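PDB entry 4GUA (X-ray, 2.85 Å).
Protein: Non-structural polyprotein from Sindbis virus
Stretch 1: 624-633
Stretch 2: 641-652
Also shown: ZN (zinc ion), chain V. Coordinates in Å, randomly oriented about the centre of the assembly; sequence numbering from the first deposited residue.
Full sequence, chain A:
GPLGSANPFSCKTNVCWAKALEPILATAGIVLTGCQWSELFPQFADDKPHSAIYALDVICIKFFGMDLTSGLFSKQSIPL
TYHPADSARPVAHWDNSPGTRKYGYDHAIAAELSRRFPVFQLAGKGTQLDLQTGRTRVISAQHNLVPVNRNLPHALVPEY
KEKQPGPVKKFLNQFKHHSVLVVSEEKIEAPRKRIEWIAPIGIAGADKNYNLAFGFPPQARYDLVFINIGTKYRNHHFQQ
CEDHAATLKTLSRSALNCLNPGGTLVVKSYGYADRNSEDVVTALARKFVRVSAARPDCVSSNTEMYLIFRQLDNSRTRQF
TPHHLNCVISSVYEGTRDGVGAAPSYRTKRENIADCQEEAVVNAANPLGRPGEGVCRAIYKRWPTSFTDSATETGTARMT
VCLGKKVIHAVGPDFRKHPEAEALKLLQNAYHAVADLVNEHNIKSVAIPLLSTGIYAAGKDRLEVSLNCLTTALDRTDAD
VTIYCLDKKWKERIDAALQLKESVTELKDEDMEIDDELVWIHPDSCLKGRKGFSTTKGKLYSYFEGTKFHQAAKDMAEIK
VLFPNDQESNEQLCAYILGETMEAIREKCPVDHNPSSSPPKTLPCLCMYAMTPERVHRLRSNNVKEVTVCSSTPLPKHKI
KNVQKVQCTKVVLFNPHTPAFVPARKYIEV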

ATOM      1  N   VAL A 624     -19.915  21.117 -16.925  1.00 96.57           N
ATOM      2  CA  VAL A 624     -19.219  21.339 -18.183  1.00 94.73           C
ATOM      3  C   VAL A 624     -19.871  20.522 -19.291  1.00 92.79           C
ATOM      4  O   VAL A 624     -20.323  19.397 -19.065  1.00 92.48           O
ATOM      5  CB  VAL A 624     -17.723  20.957 -18.094  1.00 93.46           C
ATOM      6  CG1 VAL A 624     -17.002  21.834 -17.079  1.00 87.62           C
ATOM      7  CG2 VAL A 624     -17.557  19.469 -17.758  1.00 93.92           C
ATOM      8  N   LYS A 625     -19.928  21.101 -20.484  1.00 87.71           N
ATOM      9  CA  LYS A 625     -20.472  20.405 -21.640  1.00 84.32           C
ATOM     10  C   LYS A 625     -19.373  19.574 -22.301  1.00 93.30           C
ATOM     11  O   LYS A 625     -19.650  18.711 -23.133  1.00 95.21           O
ATOM     12  CB  LYS A 625     -21.069  21.407 -22.636  1.00 73.66           C
ATOM     13  N   GLU A 626     -18.127  19.836 -21.915  1.00103.83           N
ATOM     14  CA  GLU A 626     -16.979  19.093 -22.429  1.00107.09           C
ATOM     15  C   GLU A 626     -15.882  18.959 -21.385  1.00102.67           C
ATOM     16  O   GLU A 626     -15.854  19.691 -20.396  1.00107.35           O
ATOM     17  CB  GLU A 626     -16.400  19.769 -23.666  1.00113.73           C
ATOM     18  CG  GLU A 626     -17.255  19.620 -24.897  1.00125.18           C
ATOM     19  CD  GLU A 626     -16.623  20.250 -26.118  1.00131.99           C
ATOM     20  OE1 GLU A 626     -15.709  21.086 -25.945  1.00131.23           O
ATOM     21  OE2 GLU A 626     -17.025  19.890 -27.248  1.00134.24           O
ATOM     22  N   VAL A 627     -14.982  18.008 -21.609  1.00 89.62           N
ATOM     23  CA  VAL A 627     -13.849  17.811 -20.723  1.00 81.51           C
ATOM     24  C   VAL A 627     -12.581  17.501 -21.508  1.00 78.70           C
ATOM     25  O   VAL A 627     -12.618  16.865 -22.561  1.00 80.16           O
ATOM     26  CB  VAL A 627     -14.100  16.670 -19.723  1.00 77.35           C
ATOM     27  CG1 VAL A 627     -14.334  15.350 -20.459  1.00 74.26           C
ATOM     28  CG2 VAL A 627     -12.931  16.567 -18.737  1.00 68.25           C
ATOM     29  N   THR A 628     -11.459  17.968 -20.979  1.00 80.56           N
ATOM     30  CA  THR A 628     -10.153  17.653 -21.530  1.00 81.99           C
ATOM     31  C   THR A 628      -9.448  16.619 -20.652  1.00 84.13           C
ATOM     32  O   THR A 628      -9.443  16.728 -19.426  1.00 80.22           O
ATOM     33  CB  THR A 628      -9.287  18.917 -21.640  1.00 79.50           C
ATOM     34  OG1 THR A 628      -9.941  19.867 -22.493  1.00 83.43           O
ATOM     35  CG2 THR A 628      -7.904  18.584 -22.197  1.00 74.00           C
ATOM     36  N   VAL A 629      -8.876  15.605 -21.291  1.00 82.84           N
ATOM     37  CA  VAL A 629      -8.212  14.517 -20.586  1.00 77.04           C
ATOM     38  C   VAL A 629      -6.796  14.336 -21.107  1.00 78.69           C
ATOM     39  O   VAL A 629      -6.570  14.359 -22.317  1.00 81.09           O
ATOM     40  CB  VAL A 629      -8.978  13.202 -20.776  1.00 73.42           C
ATOM     41  CG1 VAL A 629      -8.244  12.050 -20.108  1.00 71.70           C
ATOM     42  CG2 VAL A 629     -10.392  13.336 -20.242  1.00 73.65           C
ATOM     43  N   CYS A 630      -5.842  14.164 -20.200  1.00 78.92           N
ATOM     44  CA  CYS A 630      -4.455  13.994 -20.608  1.00 81.21           C
ATOM     45  C   CYS A 630      -4.103  12.519 -20.804  1.00 82.72           C
ATOM     46  O   CYS A 630      -4.914  11.635 -20.530  1.00 83.66           O
ATOM     47  CB  CYS A 630      -3.515  14.632 -19.593  1.00 81.43           C
ATOM     48  SG  CYS A 630      -3.511  13.825 -17.994  1.00 95.31           S
ATOM     49  N   SER A 631      -2.878  12.262 -21.249  1.00 78.56           N
ATOM     50  CA  SER A 631      -2.469  10.912 -21.610  1.00 75.01           C
ATOM     51  C   SER A 631      -2.238  10.035 -20.376  1.00 83.07           C
ATOM     52  O   SER A 631      -2.152   8.808 -20.488  1.00 85.05           O
ATOM     53  CB  SER A 631      -1.201  10.957 -22.469  1.00 74.69           C
ATOM     54  OG  SER A 631      -0.072  11.364 -21.715  1.00 75.11           O
ATOM     55  N   SER A 632      -2.137  10.662 -19.206  1.00 85.88           N
ATOM     56  CA  SER A 632      -1.991   9.920 -17.955  1.00 76.73           C
ATOM     57  C   SER A 632      -3.344   9.439 -17.448  1.00 76.18           C
ATOM     58  O   SER A 632      -3.439   8.815 -16.399  1.00 76.00           O
ATOM     59  CB  SER A 632      -1.298  10.763 -16.889  1.00 69.85           C
ATOM     60  OG  SER A 632       0.078  10.917 -17.183  1.00 72.62           O
ATOM     61  N   THR A 633      -4.397   9.749 -18.190  1.00 72.90           N
ATOM     62  CA  THR A 633      -5.690   9.148 -17.931  1.00 74.38           C
ATOM     63  C   THR A 633      -6.061   8.386 -19.197  1.00 80.22           C
ATOM     64  O   THR A 633      -6.762   8.912 -20.064  1.00 79.69           O
ATOM     65  CB  THR A 633      -6.741  10.211 -17.608  1.00 74.99           C
ATOM     66  OG1 THR A 633      -6.426  10.826 -16.356  1.00 81.14           O
ATOM     67  CG2 THR A 633      -8.134   9.605 -17.532  1.00 75.20           C
TER
HETATM   68 ZN    ZN V1719      -1.646  14.795 -17.129  1.00 91.17          ZN
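Stretch 2 641-652: KNVQKVQCTKVV

Stretch 2 lies alongside stretch 1 as a neighbouring parallel β-strand, and the pairing runs on into a zinc site to which each stretch contributes one cysteine. The strand segments around 627-629 and 643-645 run in the same N-to-C direction, with an angle of 27° between them (signed crossing angle -27°) and a closest approach of their axes of 4.8 Å. Together the two stretches bury 620 Å², summed over both sides.

The register is constant: from Glu 626 to Ser 631, each residue faces the one sixteen positions later, in Asn 642 to Gln 647. Val 627 pairs with Val 643, Thr 628 with Gln 644 and Val 629 with Lys 645, their CA atoms 5.2, 4.8 and 5.2 Å apart, respectively. The backbone of stretch 2 enters this pairing from Asn 642, whose phi/psi of 61/25 lies in the left-handed region, and is extended from Val 643 through Val 646.

As is usual for parallel strands, the hydrogen bonds alternate in direction and engage every second residue of each chain. The amide N of Val 627 donates to Asn 642 O at 3.1 Å, and Val 627 O accepts from Gln 644 N at 3.0 Å. Two residues on, Val 629 N donates to Gln 644 O at 3.0 Å, while Val 629 O receives Val 646 N at 2.9 Å. Val 627 and Val 629 therefore use both their amide and carbonyl groups toward stretch 2, with Gln 644 bridging the two. Close CA-H...O contacts supplement this ladder, among them Val 643 CA to Val 627 O at 3.4 Å and Cys 630 CA to Val 646 O at 3.0 Å.

Side chains alternate between the two faces of the sheet. Val 627, Val 629, Val 643 and Lys 645 share one face, where Val 643 packs against both Val 627 and Val 629: its CG2 is 4.0 Å from Val 627 CG1, and its CG1 is 4.1 Å from Val 629 CG2. Lys 645 is modelled only to CB. The other face carries Thr 628 and Gln 644, and the methyl Thr 628 CG2 also lies 3.7 Å from Val 646 CG2. At the N-terminal end of the pairing, Asn 642 ND2 makes a weak hydrogen bond of 3.4 Å to Glu 626 OE2.

Beyond the strands, stretch 1 bends into a type I turn from Cys 630 to Thr 633, closed by a 3.0 Å hydrogen bond from Thr 633 N to Cys 630 O. Ser 631 and Ser 632 point toward stretch 2, and Ser 631 OG accepts a hydrogen bond from Cys 648 N at 3.3 Å. Cys 630 CB and Cys 648 CB approach to 3.8 Å, and the sulfur atoms Cys 630 SG and Cys 648 SG each bind ZN at 2.3 Å; two further ligand atoms come from elsewhere in the structure. The metal thus ties the two backbones together just past the end of their hydrogen-bonded ladder.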

ATOM      1  N   LYS A 641     -17.323  11.481 -27.625  1.00104.45           N
ATOM      2  CA  LYS A 641     -17.892  12.810 -27.843  1.00109.19           C
ATOM      3  C   LYS A 641     -17.673  13.712 -26.636  1.00107.53           C
ATOM      4  O   LYS A 641     -17.735  13.262 -25.492  1.00102.73           O
ATOM      5  CB  LYS A 641     -19.396  12.749 -28.144  1.00113.63           C
ATOM      6  CG  LYS A 641     -19.957  14.078 -28.661  1.00115.36           C
ATOM      7  CD  LYS A 641     -21.454  14.027 -28.954  1.00115.31           C
ATOM      8  CE  LYS A 641     -21.914  15.291 -29.682  1.00115.13           C
ATOM      9  NZ  LYS A 641     -22.697  16.217 -28.805  1.00113.85           N
ATOM     10  N   ASN A 642     -17.415  14.987 -26.909  1.00112.91           N
ATOM     11  CA  ASN A 642     -17.186  15.975 -25.861  1.00115.33           C
ATOM     12  C   ASN A 642     -15.984  15.649 -24.975  1.00107.13           C
ATOM     13  O   ASN A 642     -15.912  16.079 -23.825  1.00109.69           O
ATOM     14  CB  ASN A 642     -18.449  16.140 -25.008  1.00120.92           C
ATOM     15  CG  ASN A 642     -19.659  16.570 -25.825  1.00120.35           C
ATOM     16  OD1 ASN A 642     -20.725  15.964 -25.733  1.00121.04           O
ATOM     17  ND2 ASN A 642     -19.501  17.628 -26.617  1.00118.00           N
ATOM     18  N   VAL A 643     -15.043  14.884 -25.510  1.00 98.00           N
ATOM     19  CA  VAL A 643     -13.812  14.591 -24.796  1.00 93.33           C
ATOM     20  C   VAL A 643     -12.627  14.911 -25.692  1.00 91.02           C
ATOM     21  O   VAL A 643     -12.438  14.262 -26.718  1.00 95.42           O
ATOM     22  CB  VAL A 643     -13.742  13.095 -24.382  1.00 90.70           C
ATOM     23  CG1 VAL A 643     -12.397  12.768 -23.740  1.00 86.77           C
ATOM     24  CG2 VAL A 643     -14.884  12.743 -23.439  1.00 88.17           C
ATOM     25  N   GLN A 644     -11.835  15.912 -25.321  1.00 87.25           N
ATOM     26  CA  GLN A 644     -10.624  16.212 -26.078  1.00 94.54           C
ATOM     27  C   GLN A 644      -9.436  15.506 -25.429  1.00 94.15           C
ATOM     28  O   GLN A 644      -9.168  15.687 -24.242  1.00 93.38           O
ATOM     29  CB  GLN A 644     -10.353  17.717 -26.143  1.00100.22           C
ATOM     30  CG  GLN A 644      -9.164  18.053 -27.044  1.00105.78           C
ATOM     31  CD  GLN A 644      -8.583  19.436 -26.810  1.00109.70           C
ATOM     32  OE1 GLN A 644      -9.066  20.200 -25.974  1.00108.51           O
ATOM     33  NE2 GLN A 644      -7.533  19.762 -27.559  1.00112.15           N
ATOM     34  N   LYS A 645      -8.725  14.698 -26.209  1.00 96.70           N
ATOM     35  CA  LYS A 645      -7.552  13.995 -25.703  1.00 91.21           C
ATOM     36  C   LYS A 645      -6.292  14.822 -25.964  1.00 91.93           C
ATOM     37  O   LYS A 645      -6.019  15.214 -27.099  1.00 95.55           O
ATOM     38  CB  LYS A 645      -7.434  12.614 -26.362  1.00 78.77           C
ATOM     39  N   VAL A 646      -5.521  15.074 -24.910  1.00 85.40           N
ATOM     40  CA  VAL A 646      -4.287  15.843 -25.032  1.00 82.90           C
ATOM     41  C   VAL A 646      -3.164  15.148 -24.276  1.00 82.04           C
ATOM     42  O   VAL A 646      -3.412  14.271 -23.454  1.00 79.63           O
ATOM     43  CB  VAL A 646      -4.451  17.276 -24.480  1.00 83.41           C
ATOM     44  CG1 VAL A 646      -5.657  17.949 -25.108  1.00 83.16           C
ATOM     45  CG2 VAL A 646      -4.582  17.261 -22.964  1.00 83.37           C
ATOM     46  N   GLN A 647      -1.929  15.544 -24.556  1.00 91.98           N
ATOM     47  CA  GLN A 647      -0.773  14.923 -23.927  1.00102.74           C
ATOM     48  C   GLN A 647      -0.535  15.491 -22.534  1.00100.33           C
ATOM     49  O   GLN A 647      -0.795  16.669 -22.280  1.00110.89           O
ATOM     50  CB  GLN A 647       0.465  15.116 -24.806  1.00110.98           C
ATOM     51  CG  GLN A 647       1.087  16.498 -24.732  1.00114.91           C
ATOM     52  CD  GLN A 647       2.033  16.766 -25.886  1.00117.63           C
ATOM     53  OE1 GLN A 647       1.776  16.356 -27.018  1.00118.04           O
ATOM     54  NE2 GLN A 647       3.133  17.459 -25.606  1.00118.21           N
ATOM     55  N   CYS A 648      -0.052  14.640 -21.631  1.00 80.18           N
ATOM     56  CA  CYS A 648       0.332  15.071 -20.294  1.00 69.24           C
ATOM     57  C   CYS A 648       1.766  15.586 -20.309  1.00 77.40           C
ATOM     58  O   CYS A 648       2.687  14.874 -20.716  1.00 77.46           O
ATOM     59  CB  CYS A 648       0.195  13.928 -19.292  1.00 62.71           C
ATOM     60  SG  CYS A 648       0.593  14.405 -17.587  1.00 62.28           S
ATOM     61  N   THR A 649       1.940  16.833 -19.879  1.00 80.20           N
ATOM     62  CA  THR A 649       3.236  17.504 -19.930  1.00 80.40           C
ATOM     63  C   THR A 649       4.160  17.230 -18.734  1.00 81.50           C
ATOM     64  O   THR A 649       5.369  17.447 -18.827  1.00 80.94           O
ATOM     65  CB  THR A 649       3.041  19.012 -20.068  1.00 82.35           C
ATOM     66  OG1 THR A 649       2.333  19.507 -18.925  1.00 85.59           O
ATOM     67  CG2 THR A 649       2.246  19.322 -21.328  1.00 80.57           C
ATOM     68  N   LYS A 650       3.591  16.787 -17.614  1.00 85.95           N
ATOM     69  CA  LYS A 650       4.383  16.374 -16.450  1.00 83.00           C
ATOM     70  C   LYS A 650       3.780  15.129 -15.797  1.00 80.54           C
ATOM     71  O   LYS A 650       2.623  15.146 -15.377  1.00 83.17           O
ATOM     72  CB  LYS A 650       4.472  17.517 -15.429  1.00 75.93           C
ATOM     73  N   VAL A 651       4.561  14.060 -15.679  1.00 75.88           N
ATOM     74  CA  VAL A 651       4.002  12.772 -15.258  1.00 70.22           C
ATOM     75  C   VAL A 651       4.563  12.250 -13.940  1.00 71.66           C
ATOM     76  O   VAL A 651       5.480  12.838 -13.362  1.00 68.97           O
ATOM     77  CB  VAL A 651       4.223  11.683 -16.336  1.00 63.73           C
ATOM     78  CG1 VAL A 651       3.440  12.010 -17.592  1.00 63.90           C
ATOM     79  CG2 VAL A 651       5.711  11.512 -16.642  1.00 61.58           C
ATOM     80  N   VAL A 652       3.988  11.139 -13.477  1.00 76.21           N
ATOM     81  CA  VAL A 652       4.479  10.435 -12.294  1.00 72.08           C
ATOM     82  C   VAL A 652       4.915   9.029 -12.689  1.00 69.02           C
ATOM     83  O   VAL A 652       4.371   8.437 -13.617  1.00 79.18           O
ATOM     84  CB  VAL A 652       3.419  10.363 -11.176  1.00 67.78           C
ATOM     85  CG1 VAL A 652       3.042  11.760 -10.723  1.00 70.44           C
ATOM     86  CG2 VAL A 652       2.190   9.612 -11.645  1.00 69.19           C
TER